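Local coordinates for cystatin-2 (Ornithodoros moubata, PDB 3L0R), which inhibits cysteine proteinases with broad specificity for mammalian cathepsins, endopeptidases and exopeptidases alike, but does not inhibit human legumain, at residues 23-28 and 104-109; 45-48 and 52-55; 92-95 and 100-103. All coordinates share one frame; numbering follows the deposited sequence.

Contact 1: residues 23-28 and 104-109; sequences FATSSQ and TSYRCE
The cystatin fold wraps a curved antiparallel sheet round one long helix, and here Tyr-106 on the last strand, 100-108, reaches across to Ala-24 and Thr-25 of helix 15-25 and to Gln-28 in the turn beyond. The contact turns on one aromatic ring. With CG anti to the backbone N (chi1 -164°), the tyrosine side chain extends from the strand and brings its phenol to the helix. OH donates a hydrogen bond to Thr-25 OG1 at 2.8 Å, with OG1 lying at the ring edge. Since Thr-25 OG1 is also bonded to Ala-21 O one helical turn earlier, this buried hydroxyl links strand and helix backbone.

Gln-28 closes a type I turn that starts at Thr-25. Bent at chi2 (-50°), its side chain folds back over one face of the ring, where CG sits 3.6 Å from the centroid, almost on the ring normal: a CH-pi contact. The amide continues the stack, its plane only 14° from that of the ring, and CD is 3.7 Å from Tyr-106 CG. What holds the amide flat is the bond from Gln-28 NE2 to Ala-24 O, 3.1 Å long, which lies in the amide plane and returns the side chain to the helix backbone. Ala-24 CB adds an apolar contact at the ring edge, 4.0 Å from Tyr-106 CE1.

Ile-58 and Ile-60 of strand 52-66 pack against both Thr-25 and Tyr-106, while Cys-108, two residues on, is tied to Cys-88 by a disulfide. The result is the helix-against-sheet packing that defines the cystatin fold.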
# COMPACT_ATOMS: atom_id res chain seq x y z
N PHE A 23 -2.19 2.41 -3.53
CA PHE A 23 -3.59 2.56 -3.16
C PHE A 23 -3.73 2.64 -1.65
O PHE A 23 -4.41 3.50 -1.13
CB PHE A 23 -4.45 1.41 -3.72
CG PHE A 23 -5.80 1.31 -3.06
CD1 PHE A 23 -6.83 2.19 -3.40
CD2 PHE A 23 -6.03 0.35 -2.06
CE1 PHE A 23 -8.07 2.12 -2.77
CE2 PHE A 23 -7.26 0.28 -1.42
CZ PHE A 23 -8.28 1.15 -1.77
N ALA A 24 -3.07 1.73 -0.95
CA ALA A 24 -3.20 1.64 0.50
C ALA A 24 -2.52 2.82 1.20
O ALA A 24 -3.02 3.32 2.22
CB ALA A 24 -2.63 0.31 0.99
N THR A 25 -1.39 3.25 0.65
CA THR A 25 -0.60 4.31 1.27
C THR A 25 -1.21 5.69 1.05
O THR A 25 -1.28 6.51 1.98
CB THR A 25 0.86 4.24 0.75
OG1 THR A 25 1.43 3.00 1.18
CG2 THR A 25 1.71 5.39 1.29
N SER A 26 -1.67 5.94 -0.18
CA SER A 26 -2.27 7.21 -0.56
C SER A 26 -3.50 7.49 0.30
O SER A 26 -4.03 8.60 0.38
CB SER A 26 -2.66 7.14 -2.04
OG SER A 26 -3.84 6.36 -2.26
N SER A 27 -3.94 6.44 0.96
CA SER A 27 -5.22 6.42 1.59
C SER A 27 -5.07 6.76 3.08
O SER A 27 -6.06 6.95 3.79
CB SER A 27 -5.75 5.01 1.36
OG SER A 27 -6.97 4.85 1.99
N GLN A 28 -3.81 6.86 3.54
CA GLN A 28 -3.47 7.13 4.93
C GLN A 28 -3.23 8.61 5.13
O GLN A 28 -2.10 9.08 4.98
CB GLN A 28 -2.22 6.33 5.34
CG GLN A 28 -2.37 4.82 5.13
CD GLN A 28 -3.65 4.29 5.76
OE1 GLN A 28 -3.91 4.53 6.94
NE2 GLN A 28 -4.45 3.58 4.97
N THR A 104 -8.00 -3.13 5.04
CA THR A 104 -8.38 -3.82 6.28
C THR A 104 -7.58 -3.29 7.48
O THR A 104 -8.14 -3.05 8.54
CB THR A 104 -8.20 -5.33 6.16
OG1 THR A 104 -8.94 -5.78 5.02
CG2 THR A 104 -8.72 -6.04 7.40
N SER A 105 -6.28 -3.11 7.29
CA SER A 105 -5.39 -2.64 8.35
C SER A 105 -4.15 -2.07 7.72
O SER A 105 -3.77 -2.44 6.61
CB SER A 105 -5.03 -3.76 9.35
OG SER A 105 -4.31 -4.84 8.75
N TYR A 106 -3.52 -1.14 8.41
CA TYR A 106 -2.31 -0.51 7.93
C TYR A 106 -1.48 -0.19 9.17
O TYR A 106 -1.84 0.67 9.98
CB TYR A 106 -2.66 0.75 7.13
CG TYR A 106 -1.53 1.28 6.28
CD1 TYR A 106 -1.59 1.21 4.89
CD2 TYR A 106 -0.43 1.90 6.86
CE1 TYR A 106 -0.57 1.73 4.09
CE2 TYR A 106 0.60 2.43 6.07
CZ TYR A 106 0.53 2.33 4.69
OH TYR A 106 1.55 2.85 3.93
N ARG A 107 -0.38 -0.92 9.32
CA ARG A 107 0.36 -0.94 10.58
C ARG A 107 1.83 -0.71 10.35
O ARG A 107 2.51 -1.51 9.69
CB ARG A 107 0.10 -2.25 11.34
CG ARG A 107 -1.37 -2.49 11.61
CD ARG A 107 -1.63 -3.64 12.56
NE ARG A 107 -3.08 -3.81 12.71
CZ ARG A 107 -3.72 -4.97 12.71
NH1 ARG A 107 -3.05 -6.11 12.60
NH2 ARG A 107 -5.04 -5.01 12.84
N CYS A 108 2.33 0.39 10.90
CA CYS A 108 3.72 0.74 10.73
C CYS A 108 4.57 0.46 11.95
O CYS A 108 4.37 1.03 13.02
CB CYS A 108 3.88 2.17 10.23
SG CYS A 108 2.91 2.44 8.76
N GLU A 109 5.51 -0.46 11.76
CA GLU A 109 6.62 -0.71 12.67
C GLU A 109 7.38 0.60 12.83
O GLU A 109 7.67 1.02 13.96
CB GLU A 109 7.54 -1.79 12.08
CG GLU A 109 8.92 -1.89 12.72
CD GLU A 109 9.96 -2.48 11.78
OE1 GLU A 109 9.62 -3.43 11.05
OE2 GLU A 109 11.12 -1.99 11.78

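Contact 2: residues 45-48 and 52-55; sequences ETQV and MNYK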
# COMPACT_ATOMS: atom_id res chain seq x y z
N GLU A 45 1.93 -11.44 0.39
CA GLU A 45 1.23 -12.68 0.67
C GLU A 45 -0.23 -12.48 0.32
O GLU A 45 -0.82 -11.42 0.63
CB GLU A 45 1.35 -13.08 2.14
CG GLU A 45 2.74 -13.51 2.55
CD GLU A 45 2.96 -13.36 4.04
OE1 GLU A 45 3.24 -12.21 4.50
OE2 GLU A 45 2.87 -14.41 4.74
N THR A 46 -0.81 -13.49 -0.32
CA THR A 46 -2.22 -13.42 -0.73
C THR A 46 -3.00 -14.54 -0.07
O THR A 46 -2.45 -15.59 0.26
CB THR A 46 -2.37 -13.48 -2.26
OG1 THR A 46 -1.72 -14.65 -2.79
CG2 THR A 46 -1.75 -12.24 -2.87
N GLN A 47 -4.28 -14.29 0.14
CA GLN A 47 -5.15 -15.24 0.79
C GLN A 47 -6.47 -15.20 0.06
O GLN A 47 -7.05 -14.12 -0.14
CB GLN A 47 -5.36 -14.86 2.26
CG GLN A 47 -6.23 -15.84 3.07
CD GLN A 47 -6.49 -15.35 4.48
OE1 GLN A 47 -6.96 -14.23 4.68
NE2 GLN A 47 -6.19 -16.19 5.46
N VAL A 48 -6.95 -16.38 -0.33
CA VAL A 48 -8.23 -16.52 -1.01
C VAL A 48 -9.36 -16.62 0.02
O VAL A 48 -9.43 -17.58 0.78
CB VAL A 48 -8.26 -17.80 -1.90
CG1 VAL A 48 -9.63 -17.99 -2.60
CG2 VAL A 48 -7.09 -17.79 -2.89
N MET A 52 -10.11 -11.64 -2.41
CA MET A 52 -8.69 -11.81 -2.15
C MET A 52 -8.18 -10.84 -1.10
O MET A 52 -8.50 -9.64 -1.14
CB MET A 52 -7.88 -11.59 -3.43
CG MET A 52 -8.00 -12.70 -4.47
SD MET A 52 -7.12 -14.20 -3.97
CE MET A 52 -5.59 -13.48 -3.45
N ASN A 53 -7.38 -11.35 -0.17
CA ASN A 53 -6.60 -10.52 0.73
C ASN A 53 -5.18 -10.38 0.23
O ASN A 53 -4.57 -11.37 -0.18
CB ASN A 53 -6.57 -11.11 2.13
CG ASN A 53 -7.84 -10.89 2.88
OD1 ASN A 53 -8.46 -9.82 2.77
ND2 ASN A 53 -8.26 -11.89 3.64
N TYR A 54 -4.68 -9.14 0.24
CA TYR A 54 -3.27 -8.85 -0.12
C TYR A 54 -2.63 -8.29 1.11
O TYR A 54 -3.10 -7.28 1.66
CB TYR A 54 -3.17 -7.85 -1.26
CG TYR A 54 -3.78 -8.38 -2.54
CD1 TYR A 54 -2.99 -9.03 -3.49
CD2 TYR A 54 -5.16 -8.24 -2.80
CE1 TYR A 54 -3.54 -9.53 -4.68
CE2 TYR A 54 -5.71 -8.73 -3.96
CZ TYR A 54 -4.90 -9.37 -4.89
OH TYR A 54 -5.44 -9.86 -6.04
N LYS A 55 -1.59 -8.98 1.57
CA LYS A 55 -0.75 -8.52 2.67
C LYS A 55 0.62 -8.02 2.15
O LYS A 55 1.49 -8.80 1.73
CB LYS A 55 -0.63 -9.61 3.74
CG LYS A 55 0.31 -9.25 4.88
CD LYS A 55 -0.23 -9.68 6.21
CE LYS A 55 -0.07 -11.15 6.43
NZ LYS A 55 -0.95 -11.59 7.54
O HOH W 1 3.63 -9.22 3.66
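The carboxamides of Gln-47 and Asn-53 lie side by side and point the same way, their planes turned 49° apart, so the two are joined by a hydrogen bond and not stacked. Asn-53 ND2 gives this bond, 2.9 Å long, to Gln-47 OE1, in the carbonyl plane of the acceptor and close to the plane of its own amide. The other end of the glutamine amide is used too, NE2 bonding to Gly-5 O. The ring of Tyr-54 meets Thr-46 CG2 obliquely, 3.5 Å from its CD1, while Phe-17 and Leu-20 of helix 15-25 also pack on this tyrosine.

On that same face as Thr-46 and Tyr-54, Met-52 reaches diagonally across the strands. Bends at chi2 (-72°) and chi3 (-47°) curl its chain over the neighbouring strand, bringing CE to 3.4 Å from Thr-46 CB and SD to 3.7 Å from Val-48 CG2.

The face of Gln-47 and Asn-53 also carries Glu-45 and Lys-55, which run alongside each other without forming a salt bridge: Glu-45 OE1 stays 5.2 Å from Lys-55 NZ. Glu-45 pairs instead with Arg-9, and Lys-55 makes a cation-pi contact with Trp-7.

Backbone bonds join the hydrogen-bonded pairs Glu-45 with Lys-55 and Gln-47 with Asn-53. The straightest is Asn-53 N to Gln-47 O (2.8 Å); Lys-55 N to Glu-45 O is similarly direct at 2.7 Å. Together they fix the turn end of the first hairpin. The strand end and turn together carry Gln-Val-Val-Ala-Gly, from Gln-47 onward: the QxVxG motif of cystatins, which in relatives enters the active-site cleft of papain-like proteinases.

Contact 3: residues 92-95 and 100-103; sequences IYHV and QKSV
Backbone hydrogen bonds join Tyr-93 to Ser-102 and Val-95 to Gln-100, each pair in both directions. The one from Val-95 N to Gln-100 O is the shortest, 2.7 Å, whereas the return bond from Gln-100 N to Val-95 O stretches to 3.3 Å and comes in from above the carbonyl plane. A water bridges the Tyr-93 and Ser-102 pair, donating to Tyr-93 O and lying 2.6 Å from Ser-102 OG.

Side-chain packing centres on His-94 and Lys-101, which stand side by side. Chi1 of -172° places the imidazole opposite the backbone N, from where it leans toward the partner strand: CD2 lies 3.5 Å from Lys-101 CG, and Gln-100 O meets the ring edge in plane, 3.3 Å from CD2. Were His-94 replaced by an alanine, Lys-101 CG is likely to lose the ring it lies against, leaving that chain freer to swing. Ile-92 CG2 makes a looser contact with Lys-101 CB.

This second hairpin, whose turn holds the Pro-Trp pair found in many cystatins, borders strand 52-66 through the backbone of Ile-92 and His-94, while Leu-20 and Phe-23 of helix 15-25 pack against Lys-101 and Ala-24 against Ile-92.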
# COMPACT_ATOMS: atom_id res chain seq x y z
N ILE A 92 -5.10 -5.32 2.17
CA ILE A 92 -6.16 -4.90 1.26
C ILE A 92 -7.06 -6.09 0.97
O ILE A 92 -6.58 -7.16 0.56
CB ILE A 92 -5.63 -4.36 -0.11
CG1 ILE A 92 -4.78 -3.11 0.08
CG2 ILE A 92 -6.78 -4.04 -1.09
CD1 ILE A 92 -3.34 -3.37 0.02
N TYR A 93 -8.35 -5.86 1.20
CA TYR A 93 -9.43 -6.75 0.85
C TYR A 93 -10.04 -6.31 -0.49
O TYR A 93 -10.49 -5.17 -0.63
CB TYR A 93 -10.48 -6.68 1.94
CG TYR A 93 -11.59 -7.68 1.81
CD1 TYR A 93 -11.32 -9.02 1.55
CD2 TYR A 93 -12.91 -7.31 1.95
CE1 TYR A 93 -12.33 -9.95 1.44
CE2 TYR A 93 -13.92 -8.24 1.84
CZ TYR A 93 -13.61 -9.57 1.59
OH TYR A 93 -14.60 -10.51 1.48
N HIS A 94 -10.04 -7.23 -1.47
CA HIS A 94 -10.52 -6.97 -2.83
C HIS A 94 -11.71 -7.89 -3.15
O HIS A 94 -11.61 -9.11 -3.03
CB HIS A 94 -9.38 -7.20 -3.84
CG HIS A 94 -9.71 -6.79 -5.25
ND1 HIS A 94 -9.09 -7.35 -6.35
CD2 HIS A 94 -10.57 -5.87 -5.75
CE1 HIS A 94 -9.56 -6.81 -7.46
NE2 HIS A 94 -10.45 -5.89 -7.12
N VAL A 95 -12.83 -7.29 -3.54
CA VAL A 95 -13.97 -8.05 -4.05
C VAL A 95 -14.12 -7.68 -5.54
O VAL A 95 -14.84 -6.73 -5.88
CB VAL A 95 -15.25 -7.74 -3.26
CG1 VAL A 95 -16.47 -8.52 -3.82
CG2 VAL A 95 -15.02 -8.04 -1.78
N GLN A 100 -14.48 -3.51 -5.55
CA GLN A 100 -14.24 -2.90 -4.25
C GLN A 100 -12.95 -3.35 -3.61
O GLN A 100 -12.66 -4.55 -3.56
CB GLN A 100 -15.40 -3.12 -3.30
CG GLN A 100 -16.31 -1.93 -3.28
CD GLN A 100 -17.47 -2.12 -2.35
OE1 GLN A 100 -17.32 -2.02 -1.13
NE2 GLN A 100 -18.66 -2.38 -2.92
N LYS A 101 -12.18 -2.36 -3.18
CA LYS A 101 -10.95 -2.53 -2.42
C LYS A 101 -11.10 -1.71 -1.15
O LYS A 101 -11.52 -0.56 -1.18
CB LYS A 101 -9.74 -2.02 -3.21
CG LYS A 101 -9.38 -2.83 -4.42
CD LYS A 101 -8.01 -2.42 -4.97
CE LYS A 101 -8.07 -1.47 -6.19
NZ LYS A 101 -8.03 -2.18 -7.54
N SER A 102 -10.77 -2.32 -0.02
CA SER A 102 -10.72 -1.59 1.23
C SER A 102 -9.44 -1.93 1.98
O SER A 102 -8.84 -2.99 1.79
CB SER A 102 -11.95 -1.88 2.08
OG SER A 102 -12.48 -3.15 1.81
N VAL A 103 -8.98 -1.00 2.80
CA VAL A 103 -7.78 -1.23 3.57
C VAL A 103 -8.24 -1.83 4.88
O VAL A 103 -8.84 -1.14 5.73
CB VAL A 103 -6.98 0.05 3.77
CG1 VAL A 103 -5.70 -0.24 4.55
CG2 VAL A 103 -6.66 0.67 2.41
O HOH W 2 -13.45 -4.26 -0.29

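In the fold
From the N terminus the chain adds the short strand 8-10 to the sheet, then forms helix 15-25, which supplies the first side of contact 1, and returns to the sheet. Contact 2 closes the short hairpin between strands 34-48 and 52-66; contact 3 later closes the one between strands 86-95 and 100-108. The two hairpins come in series, and both nest inside the long loop that contact 1 shuts only when strand 100-108 returns to the helix. They are also neighbours, since Tyr-54 N probably bonds to Ile-92 O, making one continuous sheet. Contacts 1 and 3 share the last strand and touch where Phe-23 packs on Lys-101 and Val-103. Together they tie the helix to a sheet built largely from the two hairpins.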